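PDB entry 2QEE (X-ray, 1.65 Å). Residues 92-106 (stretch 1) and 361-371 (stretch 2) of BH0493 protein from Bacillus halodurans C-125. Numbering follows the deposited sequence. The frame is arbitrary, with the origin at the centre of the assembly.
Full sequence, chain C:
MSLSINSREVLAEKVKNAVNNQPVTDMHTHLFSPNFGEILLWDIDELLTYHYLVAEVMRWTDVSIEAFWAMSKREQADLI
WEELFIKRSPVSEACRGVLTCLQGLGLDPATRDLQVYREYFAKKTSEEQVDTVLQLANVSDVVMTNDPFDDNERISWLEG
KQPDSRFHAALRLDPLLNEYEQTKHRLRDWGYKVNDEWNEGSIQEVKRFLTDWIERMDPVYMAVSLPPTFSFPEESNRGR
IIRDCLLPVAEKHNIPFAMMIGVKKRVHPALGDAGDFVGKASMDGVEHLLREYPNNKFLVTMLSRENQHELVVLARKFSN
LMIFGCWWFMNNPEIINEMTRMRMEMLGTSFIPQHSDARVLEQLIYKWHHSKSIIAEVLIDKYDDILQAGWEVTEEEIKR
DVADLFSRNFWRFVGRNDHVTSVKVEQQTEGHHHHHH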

# COMPACT_ATOMS: atom_id res chain seq x y z
N SER C 92 2.61 -8.33 19.61
CA SER C 92 1.83 -8.61 18.37
C SER C 92 0.34 -8.42 18.60
O SER C 92 -0.15 -8.46 19.74
N GLU C 93 -0.40 -8.24 17.48
CA GLU C 93 -1.83 -8.06 17.60
C GLU C 93 -2.55 -9.25 18.29
O GLU C 93 -3.43 -9.04 19.15
N ALA C 94 -2.21 -10.47 17.87
CA ALA C 94 -2.83 -11.68 18.43
C ALA C 94 -2.49 -11.86 19.91
O ALA C 94 -3.36 -12.21 20.73
N CYS C 95 -1.26 -11.51 20.31
CA CYS C 95 -0.91 -11.62 21.73
C CYS C 95 -1.60 -10.51 22.53
O CYS C 95 -2.18 -10.77 23.61
N ARG C 96 -1.56 -9.25 22.03
CA ARG C 96 -2.32 -8.18 22.65
C ARG C 96 -3.77 -8.61 22.86
O ARG C 96 -4.38 -8.36 23.96
N GLY C 97 -4.36 -9.19 21.83
CA GLY C 97 -5.75 -9.63 21.92
C GLY C 97 -6.04 -10.55 23.11
O GLY C 97 -7.04 -10.37 23.80
N VAL C 98 -5.16 -11.54 23.35
CA VAL C 98 -5.34 -12.41 24.54
C VAL C 98 -5.44 -11.56 25.81
O VAL C 98 -6.34 -11.79 26.64
N LEU C 99 -4.60 -10.54 25.94
CA LEU C 99 -4.63 -9.70 27.14
C LEU C 99 -5.91 -8.89 27.20
O LEU C 99 -6.48 -8.76 28.30
N THR C 100 -6.36 -8.32 26.05
CA THR C 100 -7.64 -7.59 26.07
C THR C 100 -8.79 -8.47 26.58
O THR C 100 -9.63 -8.02 27.36
N CYS C 101 -8.81 -9.74 26.17
CA CYS C 101 -9.82 -10.69 26.63
C CYS C 101 -9.76 -10.89 28.13
O CYS C 101 -10.81 -10.80 28.82
N LEU C 102 -8.57 -11.20 28.66
CA LEU C 102 -8.43 -11.42 30.10
C LEU C 102 -8.92 -10.21 30.89
O LEU C 102 -9.68 -10.33 31.85
N GLN C 103 -8.48 -9.02 30.48
CA GLN C 103 -8.89 -7.80 31.16
C GLN C 103 -10.43 -7.66 31.11
O GLN C 103 -11.07 -7.31 32.12
N GLY C 104 -11.01 -7.89 29.94
CA GLY C 104 -12.46 -7.73 29.74
C GLY C 104 -13.22 -8.60 30.72
O GLY C 104 -14.29 -8.20 31.22
N LEU C 105 -12.68 -9.78 30.99
CA LEU C 105 -13.35 -10.77 31.83
C LEU C 105 -13.19 -10.48 33.32
O LEU C 105 -13.74 -11.21 34.16
N GLY C 106 -12.49 -9.40 33.65
CA GLY C 106 -12.23 -9.05 35.03
C GLY C 106 -11.04 -9.80 35.58
O GLY C 106 -10.77 -9.74 36.80
N LEU C 361 -14.58 -18.34 21.50
CA LEU C 361 -15.63 -17.43 21.97
C LEU C 361 -15.11 -16.10 22.51
O LEU C 361 -15.57 -15.05 22.06
N GLU C 362 -14.15 -16.14 23.43
CA GLU C 362 -13.68 -14.89 24.10
C GLU C 362 -13.05 -13.88 23.16
O GLU C 362 -12.99 -12.69 23.52
N GLN C 363 -12.65 -14.31 21.97
CA GLN C 363 -12.06 -13.40 20.99
C GLN C 363 -13.02 -12.28 20.54
O GLN C 363 -12.59 -11.22 20.04
N LEU C 364 -14.32 -12.48 20.66
CA LEU C 364 -15.28 -11.39 20.42
C LEU C 364 -14.89 -10.19 21.24
O LEU C 364 -15.06 -9.05 20.74
N ILE C 365 -14.34 -10.39 22.44
CA ILE C 365 -14.03 -9.24 23.30
C ILE C 365 -12.96 -8.40 22.57
O ILE C 365 -13.19 -7.20 22.31
N TYR C 366 -11.82 -9.02 22.27
CA TYR C 366 -10.69 -8.19 21.71
C TYR C 366 -10.92 -7.81 20.26
O TYR C 366 -10.51 -6.69 19.81
N LYS C 367 -11.54 -8.68 19.48
CA LYS C 367 -11.68 -8.35 18.07
C LYS C 367 -12.54 -7.08 17.95
O LYS C 367 -12.23 -6.18 17.14
N TRP C 368 -13.60 -6.97 18.73
CA TRP C 368 -14.48 -5.79 18.66
C TRP C 368 -13.88 -4.58 19.40
O TRP C 368 -14.00 -3.46 18.94
N HIS C 369 -13.24 -4.80 20.52
CA HIS C 369 -12.61 -3.68 21.25
C HIS C 369 -11.54 -3.02 20.34
O HIS C 369 -11.48 -1.77 20.19
N HIS C 370 -10.65 -3.84 19.77
CA HIS C 370 -9.52 -3.26 19.01
C HIS C 370 -10.02 -2.58 17.75
O HIS C 370 -9.46 -1.53 17.32
N SER C 371 -11.02 -3.19 17.09
CA SER C 371 -11.56 -2.61 15.86
C SER C 371 -12.41 -1.40 16.13
O SER C 371 -12.40 -0.48 15.37

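Helix 93-104 and the helix that runs through Ser371 cross at 109°, their axes approaching to 7.9 Å, and the two stretches bury 622 Å² between them, both sides summed. At the crossing Gly97 CA lies 5.1 Å from Tyr366 CA. An ideal CB at Gly97 would point toward the second helix and fall 2.5 Å from Tyr366 CE1, a clash. Without it, Gly97 CA rests over one face of the Tyr366 ring, 3.4 Å from its centroid. The ring, with chi1 at 93°, between wells, sits as a knob among Glu93, Gly97, Thr100 and Cys101.

His370 (chi1 m) is the second knob and the polar centre of the contact, both its ring nitrogens being satisfied by the first helix. His370 ND1 donates to Glu93 OE2 at 2.7 Å and 173°. On the other ring nitrogen, His370 NE2 and Thr100 OG1 share a hydrogen bond of 2.8 Å in which either could be the donor. Imidazole suits this place because its two nitrogens can engage two partners near the ring plane while leaving the faces free. Arg96 takes one of them: its guanidinium lies flat on the ring, centres 3.4 Å apart and planes at 14°. This is stacking, not hydrogen bonding; Arg96 NH1 is 3.3 Å from His370 ND1, but the angle is poor.

Glu93 and Arg96 both have chi1 t, and although their CA-to-CB bonds point sideways, their ends come nearer the second helix. Arg96 NH1 forms a salt bridge with Glu93 OE1 at 3.0 Å, so the carboxylate engages both arginine and histidine. Arg96 NH1 also donates to water 2 at 3.0 Å, and that water donates to His370 O at 2.8 Å, closing a bridge between the helices. Water 1 forms another, donating to Ala94 O at 2.8 Å and hydrogen-bonding Tyr366 OH at 3.0 Å, so the buried phenol's hydroxyl has a polar partner.

Thr100 (chi1 m) points toward the second helix and uses both kinds of group: beside the hydroxyl's bond to His370, its methyl CG2 lies over one face of His369. Farther along, the contact becomes mainly apolar. Cys101 (m) brings SG to the edge of Tyr366, with Cys101 SG 3.6 Å from Tyr366 CD2 and 4.3 Å from Ile365 CB. Ile365 (m, t) points toward the first stretch, where Ile365 CD1 meets Leu105 CG at 3.9 Å, just past the helix; branched aliphatic side chains suit this end. Leu105 CD1 lies 4.1 Å from Glu362 CG, while both Glu362 carboxylate oxygens are hydrogen-bonded elsewhere in the structure.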

# COMPACT_ATOMS: atom_id res chain seq x y z
CB SER C 92 2.09 -10.01 17.82
OG SER C 92 1.37 -10.96 18.61
CB GLU C 93 -2.44 -7.80 16.23
CG GLU C 93 -3.94 -7.71 16.14
CD GLU C 93 -4.62 -6.61 17.01
OE1 GLU C 93 -3.96 -5.73 17.59
OE2 GLU C 93 -5.86 -6.73 17.12
CB ALA C 94 -2.41 -12.89 17.59
CB CYS C 95 0.58 -11.55 21.92
SG CYS C 95 1.44 -13.04 21.30
CB ARG C 96 -2.29 -6.95 21.76
CG ARG C 96 -3.13 -5.75 22.20
CD ARG C 96 -3.42 -4.93 20.88
NE ARG C 96 -4.26 -3.79 21.23
CZ ARG C 96 -4.89 -3.03 20.35
NH1 ARG C 96 -4.81 -3.29 19.04
NH2 ARG C 96 -5.62 -2.01 20.78
CB VAL C 98 -4.22 -13.48 24.65
CG1 VAL C 98 -4.34 -14.34 25.95
CG2 VAL C 98 -4.25 -14.42 23.41
CB LEU C 99 -3.42 -8.76 27.13
CG LEU C 99 -2.07 -9.50 26.97
CD1 LEU C 99 -0.93 -8.49 27.07
CD2 LEU C 99 -1.95 -10.51 28.14
CB THR C 100 -7.91 -7.01 24.67
OG1 THR C 100 -6.87 -6.04 24.42
CG2 THR C 100 -9.34 -6.34 24.57
CB CYS C 101 -9.62 -12.03 25.94
SG CYS C 101 -9.97 -12.00 24.16
CB LEU C 102 -6.96 -11.72 30.45
CG LEU C 102 -6.42 -13.02 29.87
CD1 LEU C 102 -4.95 -13.00 30.13
CD2 LEU C 102 -7.11 -14.21 30.65
CB GLN C 103 -8.21 -6.59 30.49
CG GLN C 103 -8.32 -5.33 31.33
CD GLN C 103 -7.93 -4.11 30.55
OE1 GLN C 103 -8.39 -3.91 29.39
NE2 GLN C 103 -7.05 -3.29 31.15
CB LEU C 105 -12.79 -12.16 31.49
CG LEU C 105 -13.20 -12.75 30.11
CD1 LEU C 105 -12.32 -13.99 29.88
CD2 LEU C 105 -14.66 -13.10 30.06
CB LEU C 361 -16.45 -18.09 23.09
CG LEU C 361 -17.59 -17.26 23.70
CD1 LEU C 361 -18.62 -16.81 22.68
CD2 LEU C 361 -18.21 -18.15 24.79
CB GLU C 362 -12.68 -15.17 25.20
CG GLU C 362 -13.27 -15.88 26.42
CD GLU C 362 -13.52 -17.39 26.21
OE1 GLU C 362 -13.12 -17.97 25.18
OE2 GLU C 362 -14.10 -17.99 27.13
CB GLN C 363 -11.60 -14.16 19.77
CG GLN C 363 -10.44 -15.12 20.04
CD GLN C 363 -10.10 -16.01 18.86
OE1 GLN C 363 -10.92 -16.27 18.00
NE2 GLN C 363 -8.86 -16.49 18.82
CB LEU C 364 -16.70 -11.82 20.80
CG LEU C 364 -17.26 -12.88 19.91
CD1 LEU C 364 -18.67 -13.20 20.43
CD2 LEU C 364 -17.39 -12.36 18.49
CB ILE C 365 -13.51 -9.67 24.68
CG1 ILE C 365 -14.64 -10.41 25.42
CG2 ILE C 365 -13.12 -8.42 25.55
CD1 ILE C 365 -14.20 -11.00 26.80
CB TYR C 366 -9.34 -8.84 21.89
CG TYR C 366 -8.79 -9.71 20.77
CD1 TYR C 366 -8.26 -9.14 19.60
CD2 TYR C 366 -8.73 -11.13 20.90
CE1 TYR C 366 -7.63 -9.88 18.64
CE2 TYR C 366 -8.12 -11.89 19.90
CZ TYR C 366 -7.60 -11.28 18.77
OH TYR C 366 -6.97 -12.02 17.78
CB LYS C 367 -12.30 -9.51 17.27
CG LYS C 367 -11.44 -10.78 17.31
CD LYS C 367 -10.57 -10.92 16.13
CE LYS C 367 -10.06 -12.39 16.10
NZ LYS C 367 -9.10 -12.53 14.97
CB TRP C 368 -15.93 -6.16 19.10
CG TRP C 368 -16.52 -6.99 18.01
CD1 TRP C 368 -16.76 -8.34 18.05
CD2 TRP C 368 -16.80 -6.55 16.69
NE1 TRP C 368 -17.25 -8.75 16.84
CE2 TRP C 368 -17.24 -7.68 15.97
CE3 TRP C 368 -16.73 -5.31 16.04
CZ2 TRP C 368 -17.63 -7.61 14.64
CZ3 TRP C 368 -17.13 -5.22 14.74
CH2 TRP C 368 -17.56 -6.39 14.03
CB HIS C 369 -11.97 -4.23 22.52
CG HIS C 369 -11.31 -3.21 23.38
ND1 HIS C 369 -10.12 -2.57 23.03
CD2 HIS C 369 -11.62 -2.76 24.62
CE1 HIS C 369 -9.77 -1.75 24.01
NE2 HIS C 369 -10.66 -1.84 24.98
CB HIS C 370 -8.53 -4.37 18.61
CG HIS C 370 -7.80 -5.02 19.76
ND1 HIS C 370 -6.75 -5.89 19.54
CD2 HIS C 370 -7.97 -4.94 21.10
CE1 HIS C 370 -6.32 -6.34 20.72
NE2 HIS C 370 -7.01 -5.75 21.67
CB SER C 371 -12.38 -3.62 15.10
OG SER C 371 -11.47 -4.56 14.49
O HOH W 1 -5.31 -13.82 19.44
O HOH W 2 -6.76 -1.23 17.94